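Local coordinates for protein pyruvate kinase (Toxoplasma gondii, PDB 3GG8) that probably catalyses the last step of glycolysis, transferring phosphate from phosphoenolpyruvate to ADP to give pyruvate and ATP, at residues L425-R430 with R452-M457; A415-G420 with E442-H447. All coordinates share one frame; numbering follows the deposited sequence.

Contact 1 of 2, residues L425-R430 with R452-M457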
loop_
_atom_site.group_PDB
_atom_site.type_symbol
_atom_site.label_atom_id
_atom_site.label_comp_id
_atom_site.label_asym_id
_atom_site.label_seq_id
_atom_site.Cartn_x
_atom_site.Cartn_y
_atom_site.Cartn_z
ATOM N N LEU C 425 24.328 4.819 -3.896
ATOM C CA LEU C 425 22.977 5.079 -3.389
ATOM C C LEU C 425 21.895 4.821 -4.434
ATOM O O LEU C 425 20.837 4.332 -4.103
ATOM C CB LEU C 425 22.859 6.494 -2.820
ATOM C CG LEU C 425 23.564 6.744 -1.486
ATOM C CD1 LEU C 425 23.474 8.218 -1.136
ATOM C CD2 LEU C 425 22.962 5.882 -0.375
ATOM N N ILE C 426 22.166 5.156 -5.692
ATOM C CA ILE C 426 21.208 4.897 -6.782
ATOM C C ILE C 426 21.157 3.394 -7.095
ATOM O O ILE C 426 20.073 2.802 -7.212
ATOM C CB ILE C 426 21.572 5.718 -8.036
ATOM C CG1 ILE C 426 21.391 7.217 -7.751
ATOM C CG2 ILE C 426 20.762 5.268 -9.258
ATOM C CD1 ILE C 426 22.020 8.084 -8.764
ATOM N N ALA C 427 22.337 2.780 -7.205
ATOM C CA ALA C 427 22.436 1.354 -7.480
ATOM C C ALA C 427 21.640 0.541 -6.451
ATOM O O ALA C 427 20.937 -0.408 -6.807
ATOM C CB ALA C 427 23.888 0.919 -7.505
ATOM N N LYS C 428 21.770 0.932 -5.183
ATOM C CA LYS C 428 21.021 0.357 -4.052
ATOM C C LYS C 428 19.527 0.167 -4.362
ATOM O O LYS C 428 18.898 -0.781 -3.891
ATOM C CB LYS C 428 21.203 1.282 -2.845
ATOM C CG LYS C 428 20.649 0.795 -1.534
ATOM C CD LYS C 428 20.862 1.850 -0.462
ATOM C CE LYS C 428 19.877 1.673 0.682
ATOM N NZ LYS C 428 20.374 2.269 1.953
ATOM N N TYR C 429 18.968 1.069 -5.165
ATOM C CA TYR C 429 17.537 1.021 -5.503
ATOM C C TYR C 429 17.225 0.186 -6.736
ATOM O O TYR C 429 16.081 0.117 -7.146
ATOM C CB TYR C 429 16.919 2.427 -5.536
ATOM C CG TYR C 429 16.820 2.953 -4.134
ATOM C CD1 TYR C 429 15.773 2.547 -3.302
ATOM C CD2 TYR C 429 17.807 3.776 -3.600
ATOM C CE1 TYR C 429 15.689 2.975 -1.996
ATOM C CE2 TYR C 429 17.733 4.212 -2.279
ATOM C CZ TYR C 429 16.671 3.800 -1.484
ATOM O OH TYR C 429 16.564 4.202 -0.172
ATOM N N ARG C 430 18.258 -0.460 -7.298
ATOM C CA ARG C 430 18.122 -1.358 -8.452
ATOM C C ARG C 430 17.209 -0.753 -9.536
ATOM O O ARG C 430 16.112 -1.261 -9.785
ATOM C CB ARG C 430 17.624 -2.759 -8.020
ATOM C CG ARG C 430 18.563 -3.574 -7.098
ATOM C CD ARG C 430 19.814 -4.083 -7.835
ATOM N NE ARG C 430 20.696 -4.919 -7.012
ATOM C CZ ARG C 430 21.811 -4.490 -6.420
ATOM N NH1 ARG C 430 22.563 -5.329 -5.704
ATOM N NH2 ARG C 430 22.195 -3.227 -6.554
ATOM N N ARG C 452 26.497 -3.601 -8.855
ATOM C CA ARG C 452 25.513 -4.014 -9.858
ATOM C C ARG C 452 24.784 -2.815 -10.482
ATOM O O ARG C 452 24.301 -1.939 -9.778
ATOM C CB ARG C 452 24.486 -5.002 -9.282
ATOM C CG ARG C 452 23.674 -5.691 -10.367
ATOM C CD ARG C 452 22.258 -6.091 -9.978
ATOM N NE ARG C 452 22.236 -7.317 -9.215
ATOM C CZ ARG C 452 21.195 -8.139 -9.093
ATOM N NH1 ARG C 452 20.041 -7.915 -9.705
ATOM N NH2 ARG C 452 21.333 -9.211 -8.352
ATOM N N GLY C 453 24.725 -2.782 -11.806
ATOM C CA GLY C 453 23.894 -1.832 -12.513
ATOM C C GLY C 453 24.648 -0.594 -12.930
ATOM O O GLY C 453 24.102 0.264 -13.630
ATOM N N VAL C 454 25.894 -0.498 -12.472
ATOM C CA VAL C 454 26.762 0.633 -12.765
ATOM C C VAL C 454 27.769 0.290 -13.857
ATOM O O VAL C 454 28.399 -0.753 -13.805
ATOM C CB VAL C 454 27.508 1.118 -11.472
ATOM C CG1 VAL C 454 28.548 2.206 -11.786
ATOM C CG2 VAL C 454 26.513 1.648 -10.463
ATOM N N THR C 455 27.872 1.148 -14.878
ATOM C CA THR C 455 29.096 1.215 -15.671
ATOM C C THR C 455 29.733 2.590 -15.459
ATOM O O THR C 455 29.138 3.493 -14.883
ATOM C CB THR C 455 28.927 0.895 -17.173
ATOM O OG1 THR C 455 28.316 1.999 -17.843
ATOM C CG2 THR C 455 28.121 -0.390 -17.393
ATOM N N THR C 456 30.949 2.747 -15.931
ATOM C CA THR C 456 31.789 3.782 -15.404
ATOM C C THR C 456 32.394 4.551 -16.571
ATOM O O THR C 456 32.635 3.974 -17.617
ATOM C CB THR C 456 32.799 3.095 -14.453
ATOM O OG1 THR C 456 32.633 3.575 -13.104
ATOM C CG2 THR C 456 34.207 3.163 -14.933
ATOM N N MET C 457 32.544 5.869 -16.416
ATOM C CA MET C 457 33.315 6.690 -17.353
ATOM C C MET C 457 34.154 7.701 -16.555
ATOM O O MET C 457 33.597 8.590 -15.897
ATOM C CB MET C 457 32.387 7.404 -18.352
ATOM C CG MET C 457 33.072 8.210 -19.448
ATOM S SD MET C 457 31.895 9.077 -20.530
ATOM C CE MET C 457 33.019 10.098 -21.472
HETATM O O HOH W 1 21.772 -1.270 -9.478
#
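Arg430 and Arg452 lay their guanidinium groups on one another in the alpha/beta domain, Arg430 just past helix 421-427 and Arg452 just before strand 454-458, the outer strand of the parallel part of the sheet. The side chain of Arg452 leaves its backbone with CG anti to the backbone N (chi1 -166°). CB lies 4.0 Å from CZ of Arg430, and CD sits over one face of the Arg430 guanidinium, off toward its rim, 3.6 Å from Arg430 NE. A bend at chi3 then carries NE of Arg452 to 3.6 Å from the same Arg430 NE; CZ follows, and NH1 ends 4.1 Å from it, while NH2 binds Val337 O and Thr341 O. The stack is offset, with planes 20° apart, though the two side chains cross at about a right angle. The charges are probably tempered by these carbonyls, by Gly340 O, which takes Arg430 NH1, and by Asp342, whose OD1 accepts the Arg452 backbone N and forms a long, weak ion pair with Arg430 NH1. Arg430 NH2 also turns back in a weak bond to Ala427 O. Beside the stack, Ala427 CB packs 4.0 Å from Val454 CG2. One water donates to Ala427 O (2.9 Å) and to Arg452 O (2.6 Å).

Contact 2 of 2, residues A415-G420 with E442-H447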
loop_
_atom_site.group_PDB
_atom_site.type_symbol
_atom_site.label_atom_id
_atom_site.label_comp_id
_atom_site.label_asym_id
_atom_site.label_seq_id
_atom_site.Cartn_x
_atom_site.Cartn_y
_atom_site.Cartn_z
ATOM N N ALA C 415 25.189 9.277 -12.755
ATOM C CA ALA C 415 25.601 9.482 -11.370
ATOM C C ALA C 415 26.944 10.180 -11.372
ATOM O O ALA C 415 27.966 9.559 -11.640
ATOM C CB ALA C 415 25.686 8.151 -10.626
ATOM N N LEU C 416 26.946 11.480 -11.115
ATOM C CA LEU C 416 28.188 12.226 -11.028
ATOM C C LEU C 416 28.703 12.072 -9.616
ATOM O O LEU C 416 27.973 12.345 -8.661
ATOM C CB LEU C 416 27.972 13.697 -11.360
ATOM C CG LEU C 416 27.817 14.081 -12.829
ATOM C CD1 LEU C 416 26.452 13.606 -13.370
ATOM C CD2 LEU C 416 27.978 15.603 -12.982
ATOM N N THR C 417 29.952 11.644 -9.469
ATOM C CA THR C 417 30.412 11.201 -8.148
ATOM C C THR C 417 31.919 11.326 -7.918
ATOM O O THR C 417 32.731 10.999 -8.786
ATOM C CB THR C 417 29.946 9.745 -7.862
ATOM O OG1 THR C 417 30.209 9.415 -6.498
ATOM C CG2 THR C 417 30.657 8.737 -8.780
ATOM N N GLU C 418 32.283 11.815 -6.744
ATOM C CA GLU C 418 33.685 11.934 -6.379
ATOM C C GLU C 418 34.086 10.691 -5.606
ATOM O O GLU C 418 35.011 9.987 -6.009
ATOM C CB GLU C 418 33.922 13.217 -5.582
ATOM C CG GLU C 418 35.373 13.489 -5.145
ATOM C CD GLU C 418 36.403 13.465 -6.289
ATOM O OE1 GLU C 418 37.611 13.285 -5.994
ATOM O OE2 GLU C 418 36.009 13.616 -7.472
ATOM N N THR C 419 33.347 10.387 -4.538
ATOM C CA THR C 419 33.699 9.293 -3.626
ATOM C C THR C 419 33.040 7.972 -3.997
ATOM O O THR C 419 33.361 6.933 -3.409
ATOM C CB THR C 419 33.269 9.577 -2.166
ATOM O OG1 THR C 419 31.848 9.383 -2.041
ATOM C CG2 THR C 419 33.682 10.982 -1.691
ATOM N N GLY C 420 32.103 8.014 -4.943
ATOM C CA GLY C 420 31.326 6.826 -5.300
ATOM C C GLY C 420 29.964 6.753 -4.627
ATOM O O GLY C 420 29.090 5.985 -5.067
ATOM N N GLU C 442 40.231 8.229 -10.147
ATOM C CA GLU C 442 40.594 6.907 -10.664
ATOM C C GLU C 442 40.259 5.744 -9.714
ATOM O O GLU C 442 39.727 4.711 -10.155
ATOM C CB GLU C 442 42.085 6.882 -11.021
ATOM C CG GLU C 442 42.438 5.849 -12.086
ATOM C CD GLU C 442 43.732 6.166 -12.808
ATOM O OE1 GLU C 442 44.659 5.338 -12.681
ATOM O OE2 GLU C 442 43.836 7.228 -13.487
ATOM N N SER C 443 40.555 5.906 -8.423
ATOM C CA SER C 443 40.266 4.853 -7.464
ATOM C C SER C 443 38.754 4.654 -7.280
ATOM O O SER C 443 38.289 3.514 -7.197
ATOM C CB SER C 443 41.008 5.062 -6.140
ATOM O OG SER C 443 40.627 6.272 -5.536
ATOM N N THR C 444 37.991 5.749 -7.284
ATOM C CA THR C 444 36.526 5.650 -7.258
ATOM C C THR C 444 35.982 4.884 -8.463
ATOM O O THR C 444 35.152 3.995 -8.299
ATOM C CB THR C 444 35.842 7.033 -7.120
ATOM O OG1 THR C 444 35.965 7.477 -5.771
ATOM C CG2 THR C 444 34.351 6.975 -7.440
ATOM N N ILE C 445 36.440 5.216 -9.665
ATOM C CA ILE C 445 36.047 4.458 -10.861
ATOM C C ILE C 445 36.332 2.942 -10.734
ATOM O O ILE C 445 35.506 2.111 -11.149
ATOM C CB ILE C 445 36.692 5.062 -12.128
ATOM C CG1 ILE C 445 35.863 6.250 -12.602
ATOM C CG2 ILE C 445 36.811 4.034 -13.264
ATOM C CD1 ILE C 445 36.679 7.461 -12.655
ATOM N N LYS C 446 37.480 2.601 -10.149
ATOM C CA LYS C 446 37.856 1.210 -9.883
ATOM C C LYS C 446 36.968 0.540 -8.814
ATOM O O LYS C 446 36.561 -0.610 -8.979
ATOM C CB LYS C 446 39.339 1.116 -9.475
ATOM C CG LYS C 446 40.340 1.576 -10.546
ATOM C CD LYS C 446 40.713 0.451 -11.473
ATOM C CE LYS C 446 41.755 0.864 -12.490
ATOM N NZ LYS C 446 43.100 1.053 -11.885
ATOM N N HIS C 447 36.677 1.257 -7.730
ATOM C CA HIS C 447 35.822 0.733 -6.660
ATOM C C HIS C 447 34.411 0.406 -7.144
ATOM O O HIS C 447 33.760 -0.499 -6.646
ATOM C CB HIS C 447 35.768 1.704 -5.477
ATOM C CG HIS C 447 37.073 1.856 -4.754
ATOM N ND1 HIS C 447 37.490 3.056 -4.215
ATOM C CD2 HIS C 447 38.054 0.961 -4.482
ATOM C CE1 HIS C 447 38.659 2.890 -3.626
ATOM N NE2 HIS C 447 39.028 1.631 -3.780
HETATM O O HOH W 2 35.180 4.645 -3.807
#
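The flat peptide carbonyl of Glu418 receives Thr444 OG1 in its own plane and on a lone pair, over 2.7 Å from OG1 to Glu418 O and with a C=O...donor angle of 140°. OG1 is the branch anti to the carbonyl carbon of Thr444 (chi1 -76°); the methyl CG2 is the branch anti to the backbone N, and it comes within 3.5 Å of Gly420 N. Gly420, with positive phi and no side chain, lets that methyl sit close to its backbone. Its N makes a weak 2.8 Å bond to Thr417 OG1, whose other partner is Glu496, and Gly420 is the N-cap of helix 421-427. The second flat group, the His447 ring, is joined to this loop through a water, which lies 2.8 Å from His447 ND1 and donates to Thr419 O. Over one face of the ring, off toward its rim, stands Ser443 O, 3.0 Å above the plane; Phe224 meets the ring edge-to-face, and NE2 makes weak bonds to Asn223 O and His249 O. Such a tight loop running from a strand's carboxyl end into the next helix is characteristic of parallel alpha/beta folds; in some relatives regulated by fructose-1,6-bisphosphate, the corresponding loop helps hold an effector phosphate.

Both contacts belong to the same alpha/beta domain and are largely buried, but they lie toward opposite ends of its parallel strands. Contact 1 sits where strand 454-458 begins; contact 2, beyond the carboxyl end of strand 412-416, has Thr444 and Gly420 buried but runs out to solvent at Glu418 and, in part, at Thr419. They hold different elements, which alternate along the chain: helix 421-427 follows strand 412-416, and strand 454-458 follows helix 442-447. Between them Ile426 CD1 packs 4.1 Å from Ala415 CB. Stacked cations backed by carbonyls of the barrel domain mark contact 1, whereas contact 2 relies on a neutral hydroxyl-to-carbonyl bond, although its His447 also meets barrel residues. Each adds one bridging water.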